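PDB 7MCM: enoyl-CoA hydratase from Mycolicibacterium smegmatis, which probably catalyses the reversible hydration of trans-2-enoyl-CoA thioesters to (3S)-3-hydroxyacyl-CoA in fatty acid metabolism. Local coordinates for residues V126-F139 / L187-A201. Residues are numbered along the deposited sequence; the frame is centred on the assembly and turned at random. Where two conformers were deposited one is given.
Sequences VMCDLRIAAESAFF and LVNEVLSDDELLPAA
Ala133 and Ala134 pair in parallel with Val191 and Leu192: Ala133 N donates to Glu190 O (3.0 Å), Leu192 N returns a bond to Ala133 O (2.8 Å), and one further backbone hydrogen bond, Asn189 N to Arg131 O, joins the loop before the bridged pairs to strand 130-134. In Arg131 the bend at chi3 (-62°) brings the guanidinium between Leu187 O and the end of helix 120-127; NE donates a hydrogen bond to Leu187 O (2.8 Å), which lies in the guanidinium plane, and NH1 holds the carbonyls of Cys128 and Ala125. Nearby, CD2 of Leu187 sits over one face of the Phe139 ring in a CH-pi contact, 4.0 Å from its centroid, while Val188 CG1 packs 3.6 Å from Phe139 CZ and also touches Ala133 CB. On the other face of strand 130-134, Ile132 carries CG1 between its backbone N and carbonyl carbon (chi1 64°), which directs CD1 at helix 197-209; CD1 lies 3.8 Å from Ala201 CB, and Leu197 CD1 packs against Ile132 CG1 at 3.7 Å. CG2 instead runs beside the aliphatic part of Glu190. At the far end Asp194 OD1 takes a weak, long bond from Ser136 N. Strand 191-192 forms the edge of the chain's larger sheet, and the helix's first turn, 197-201, runs roughly antiparallel to strand 130-134 (159°) on the Ile132 side, as befits the beta-beta-alpha spiral of the crotonase fold.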
loop_
_atom_site.group_PDB
_atom_site.type_symbol
_atom_site.label_atom_id
_atom_site.label_comp_id
_atom_site.label_asym_id
_atom_site.label_seq_id
_atom_site.Cartn_x
_atom_site.Cartn_y
_atom_site.Cartn_z
ATOM N N VAL B 126 11.944 20.690 -4.151
ATOM C CA VAL B 126 11.908 19.245 -4.292
ATOM C C VAL B 126 10.495 18.731 -4.560
ATOM O O VAL B 126 10.322 17.652 -5.134
ATOM C CB VAL B 126 12.532 18.660 -3.008
ATOM C CG1 VAL B 126 12.488 17.212 -3.023
ATOM C CG2 VAL B 126 13.982 19.132 -2.883
ATOM N N MET B 127 9.472 19.475 -4.155
ATOM C CA MET B 127 8.092 19.085 -4.440
ATOM C C MET B 127 7.667 19.392 -5.871
ATOM O O MET B 127 6.603 18.925 -6.298
ATOM C CB MET B 127 7.136 19.816 -3.497
ATOM C CG MET B 127 7.209 19.394 -2.058
ATOM S SD MET B 127 6.315 20.611 -1.052
ATOM C CE MET B 127 6.954 20.139 0.556
ATOM N N CYS B 128 8.427 20.221 -6.587
ATOM C CA CYS B 128 8.140 20.527 -7.982
ATOM C C CYS B 128 8.510 19.343 -8.875
ATOM O O CYS B 128 9.216 18.418 -8.461
ATOM C CB CYS B 128 8.887 21.793 -8.395
ATOM S SG CYS B 128 8.301 23.287 -7.510
ATOM N N ASP B 129 8.001 19.360 -10.116
ATOM C CA ASP B 129 8.171 18.198 -10.990
ATOM C C ASP B 129 9.582 18.106 -11.552
ATOM O O ASP B 129 10.125 17.004 -11.698
ATOM C CB ASP B 129 7.147 18.229 -12.128
ATOM C CG ASP B 129 5.714 18.214 -11.616
ATOM O OD1 ASP B 129 5.357 17.273 -10.880
ATOM O OD2 ASP B 129 4.956 19.153 -11.915
ATOM N N LEU B 130 10.175 19.243 -11.881
ATOM C CA LEU B 130 11.491 19.343 -12.498
ATOM C C LEU B 130 12.229 20.466 -11.803
ATOM O O LEU B 130 11.611 21.471 -11.450
ATOM C CB LEU B 130 11.407 19.668 -14.006
ATOM C CG LEU B 130 10.791 18.620 -14.918
ATOM C CD1 LEU B 130 10.701 19.115 -16.335
ATOM C CD2 LEU B 130 11.695 17.419 -14.854
ATOM N N ARG B 131 13.540 20.306 -11.615
ATOM C CA ARG B 131 14.368 21.365 -11.055
ATOM C C ARG B 131 15.526 21.670 -11.986
ATOM O O ARG B 131 16.167 20.759 -12.513
ATOM C CB ARG B 131 14.933 20.991 -9.693
ATOM C CG ARG B 131 13.969 21.123 -8.543
ATOM C CD ARG B 131 14.333 20.103 -7.453
ATOM N NE ARG B 131 14.213 18.738 -7.944
ATOM C CZ ARG B 131 13.048 18.135 -8.130
ATOM N NH1 ARG B 131 11.903 18.765 -7.891
ATOM N NH2 ARG B 131 13.028 16.878 -8.560
ATOM N N ILE B 132 15.778 22.964 -12.191
ATOM C CA ILE B 132 17.027 23.452 -12.754
ATOM C C ILE B 132 17.508 24.569 -11.838
ATOM O O ILE B 132 16.722 25.173 -11.102
ATOM C CB ILE B 132 16.868 23.951 -14.208
ATOM C CG1 ILE B 132 15.938 25.148 -14.257
ATOM C CG2 ILE B 132 16.293 22.867 -15.102
ATOM C CD1 ILE B 132 15.793 25.735 -15.656
ATOM N N ALA B 133 18.813 24.854 -11.891
ATOM C CA ALA B 133 19.414 25.748 -10.907
ATOM C C ALA B 133 20.423 26.683 -11.544
ATOM O O ALA B 133 21.084 26.340 -12.530
ATOM C CB ALA B 133 20.112 24.973 -9.773
ATOM N N ALA B 134 20.533 27.877 -10.955
ATOM C CA ALA B 134 21.629 28.799 -11.217
ATOM C C ALA B 134 22.895 28.326 -10.514
ATOM O O ALA B 134 22.839 27.629 -9.501
ATOM C CB ALA B 134 21.290 30.213 -10.729
ATOM N N GLU B 135 24.048 28.748 -11.054
ATOM C CA GLU B 135 25.323 28.371 -10.455
ATOM C C GLU B 135 25.452 28.858 -9.016
ATOM O O GLU B 135 26.203 28.265 -8.237
ATOM C CB GLU B 135 26.490 28.901 -11.304
ATOM C CG GLU B 135 26.616 28.205 -12.663
ATOM C CD GLU B 135 27.787 28.698 -13.497
ATOM O OE1 GLU B 135 28.397 29.726 -13.135
ATOM O OE2 GLU B 135 28.100 28.053 -14.518
ATOM N N SER B 136 24.726 29.901 -8.631
ATOM C CA SER B 136 24.807 30.393 -7.264
ATOM C C SER B 136 23.766 29.758 -6.350
ATOM O O SER B 136 23.734 30.067 -5.156
ATOM C CB SER B 136 24.674 31.920 -7.249
ATOM O OG SER B 136 23.396 32.329 -7.707
ATOM N N ALA B 137 22.946 28.851 -6.865
ATOM C CA ALA B 137 21.968 28.190 -6.021
ATOM C C ALA B 137 22.638 27.177 -5.098
ATOM O O ALA B 137 23.717 26.647 -5.383
ATOM C CB ALA B 137 20.915 27.479 -6.868
ATOM N N PHE B 138 21.969 26.901 -3.983
ATOM C CA PHE B 138 22.330 25.781 -3.132
ATOM C C PHE B 138 21.099 25.348 -2.354
ATOM O O PHE B 138 20.109 26.080 -2.254
ATOM C CB PHE B 138 23.497 26.108 -2.192
ATOM C CG PHE B 138 23.206 27.176 -1.190
ATOM C CD1 PHE B 138 22.656 26.852 0.042
ATOM C CD2 PHE B 138 23.508 28.498 -1.464
ATOM C CE1 PHE B 138 22.398 27.832 0.982
ATOM C CE2 PHE B 138 23.260 29.496 -0.525
ATOM C CZ PHE B 138 22.708 29.158 0.704
ATOM N N PHE B 139 21.166 24.128 -1.825
ATOM C CA PHE B 139 20.062 23.497 -1.125
ATOM C C PHE B 139 20.515 23.101 0.273
ATOM O O PHE B 139 21.670 22.714 0.479
ATOM C CB PHE B 139 19.561 22.252 -1.877
ATOM C CG PHE B 139 19.118 22.531 -3.284
ATOM C CD1 PHE B 139 20.053 22.693 -4.299
ATOM C CD2 PHE B 139 17.768 22.641 -3.594
ATOM C CE1 PHE B 139 19.650 22.970 -5.608
ATOM C CE2 PHE B 139 17.360 22.903 -4.894
ATOM C CZ PHE B 139 18.307 23.066 -5.902
ATOM N N LEU B 187 19.573 16.040 -8.045
ATOM C CA LEU B 187 18.634 16.957 -7.407
ATOM C C LEU B 187 18.109 17.983 -8.412
ATOM O O LEU B 187 16.934 18.364 -8.356
ATOM C CB LEU B 187 19.307 17.636 -6.216
ATOM C CG LEU B 187 18.515 18.570 -5.294
ATOM C CD1 LEU B 187 17.160 17.970 -4.946
ATOM C CD2 LEU B 187 19.317 18.834 -4.019
ATOM N N VAL B 188 18.953 18.407 -9.361
ATOM C CA VAL B 188 18.554 19.263 -10.472
ATOM C C VAL B 188 19.015 18.621 -11.778
ATOM O O VAL B 188 19.945 17.810 -11.811
ATOM C CB VAL B 188 19.129 20.694 -10.365
ATOM C CG1 VAL B 188 18.762 21.338 -9.038
ATOM C CG2 VAL B 188 20.642 20.680 -10.568
ATOM N N ASN B 189 18.338 18.999 -12.869
ATOM C CA ASN B 189 18.609 18.451 -14.195
ATOM C C ASN B 189 19.647 19.249 -14.967
ATOM O O ASN B 189 20.284 18.704 -15.873
ATOM C CB ASN B 189 17.322 18.406 -15.025
ATOM C CG ASN B 189 16.360 17.326 -14.569
ATOM O OD1 ASN B 189 16.610 16.628 -13.588
ATOM N ND2 ASN B 189 15.239 17.188 -15.286
ATOM N N GLU B 190 19.805 20.536 -14.671
ATOM C CA GLU B 190 20.846 21.313 -15.322
ATOM C C GLU B 190 21.182 22.518 -14.455
ATOM O O GLU B 190 20.376 22.980 -13.639
ATOM C CB GLU B 190 20.454 21.744 -16.748
ATOM C CG GLU B 190 19.135 22.458 -16.873
ATOM C CD GLU B 190 18.739 22.773 -18.322
ATOM O OE1 GLU B 190 19.642 22.926 -19.177
ATOM O OE2 GLU B 190 17.523 22.876 -18.603
ATOM N N VAL B 191 22.419 22.981 -14.605
ATOM C CA VAL B 191 22.933 24.137 -13.882
ATOM C C VAL B 191 23.303 25.184 -14.916
ATOM O O VAL B 191 24.043 24.891 -15.862
ATOM C CB VAL B 191 24.145 23.774 -13.001
ATOM C CG1 VAL B 191 24.772 25.029 -12.401
ATOM C CG2 VAL B 191 23.734 22.796 -11.916
ATOM N N LEU B 192 22.773 26.392 -14.751
ATOM C CA LEU B 192 22.971 27.469 -15.704
ATOM C C LEU B 192 23.605 28.659 -15.004
ATOM O O LEU B 192 23.493 28.818 -13.784
ATOM C CB LEU B 192 21.634 27.858 -16.345
ATOM C CG LEU B 192 21.088 26.542 -16.912
ATOM C CD1 LEU B 192 19.744 26.153 -16.334
ATOM C CD2 LEU B 192 21.095 26.542 -18.411
ATOM N N SER B 193 24.280 29.498 -15.786
ATOM C CA SER B 193 24.722 30.769 -15.242
ATOM C C SER B 193 23.508 31.558 -14.765
ATOM O O SER B 193 22.379 31.339 -15.215
ATOM C CB SER B 193 25.507 31.572 -16.282
ATOM O OG SER B 193 24.638 32.136 -17.249
ATOM N N ASP B 194 23.747 32.482 -13.832
ATOM C CA ASP B 194 22.644 33.232 -13.244
ATOM C C ASP B 194 21.790 33.913 -14.318
ATOM O O ASP B 194 20.556 33.925 -14.228
ATOM C CB ASP B 194 23.208 34.242 -12.238
ATOM C CG ASP B 194 23.785 33.561 -10.978
ATOM O OD1 ASP B 194 23.986 32.327 -10.988
ATOM O OD2 ASP B 194 24.051 34.255 -9.983
ATOM N N ASP B 195 22.428 34.406 -15.385
ATOM C CA ASP B 195 21.726 35.070 -16.480
ATOM C C ASP B 195 20.970 34.112 -17.394
ATOM O O ASP B 195 20.039 34.548 -18.083
ATOM C CB ASP B 195 22.709 35.864 -17.346
ATOM C CG ASP B 195 23.400 36.964 -16.584
ATOM O OD1 ASP B 195 22.880 37.359 -15.516
ATOM O OD2 ASP B 195 24.461 37.440 -17.054
ATOM N N GLU B 196 21.375 32.842 -17.460
ATOM C CA GLU B 196 20.760 31.864 -18.355
ATOM C C GLU B 196 19.670 31.028 -17.699
ATOM O O GLU B 196 19.055 30.209 -18.384
ATOM C CB GLU B 196 21.824 30.919 -18.931
ATOM C CG GLU B 196 22.624 31.498 -20.073
ATOM C CD GLU B 196 21.738 31.943 -21.225
ATOM O OE1 GLU B 196 20.922 31.120 -21.716
ATOM O OE2 GLU B 196 21.855 33.116 -21.638
ATOM N N LEU B 197 19.415 31.203 -16.401
ATOM C CA LEU B 197 18.485 30.319 -15.700
ATOM C C LEU B 197 17.063 30.451 -16.241
ATOM O O LEU B 197 16.439 29.459 -16.630
ATOM C CB LEU B 197 18.510 30.613 -14.204
ATOM C CG LEU B 197 17.422 29.870 -13.437
ATOM C CD1 LEU B 197 17.633 28.352 -13.483
ATOM C CD2 LEU B 197 17.351 30.375 -12.009
ATOM N N LEU B 198 16.517 31.669 -16.239
ATOM C CA LEU B 198 15.138 31.861 -16.679
ATOM C C LEU B 198 14.979 31.591 -18.179
ATOM O O LEU B 198 13.989 30.960 -18.563
ATOM C CB LEU B 198 14.645 33.266 -16.313
ATOM C CG LEU B 198 14.256 33.389 -14.835
ATOM C CD1 LEU B 198 13.905 34.827 -14.496
ATOM C CD2 LEU B 198 13.098 32.476 -14.502
ATOM N N PRO B 199 15.892 32.045 -19.064
ATOM C CA PRO B 199 15.841 31.555 -20.453
ATOM C C PRO B 199 15.818 30.039 -20.572
ATOM O O PRO B 199 15.077 29.501 -21.404
ATOM C CB PRO B 199 17.108 32.154 -21.070
ATOM C CG PRO B 199 17.271 33.436 -20.363
ATOM C CD PRO B 199 16.849 33.164 -18.935
ATOM N N ALA B 200 16.600 29.325 -19.759
ATOM C CA ALA B 200 16.562 27.867 -19.817
ATOM C C ALA B 200 15.242 27.323 -19.290
ATOM O O ALA B 200 14.717 26.333 -19.816
ATOM C CB ALA B 200 17.720 27.273 -19.024
ATOM N N ALA B 201 14.701 27.941 -18.243
ATOM C CA ALA B 201 13.425 27.479 -17.707
ATOM C C ALA B 201 12.321 27.637 -18.741
ATOM O O ALA B 201 11.461 26.757 -18.884
ATOM C CB ALA B 201 13.078 28.245 -16.433
HETATM O O HOH W 1 15.111 15.591 -9.468
HETATM O O HOH W 2 14.962 17.745 -11.420
HETATM O O HOH W 3 27.236 25.453 -15.272
#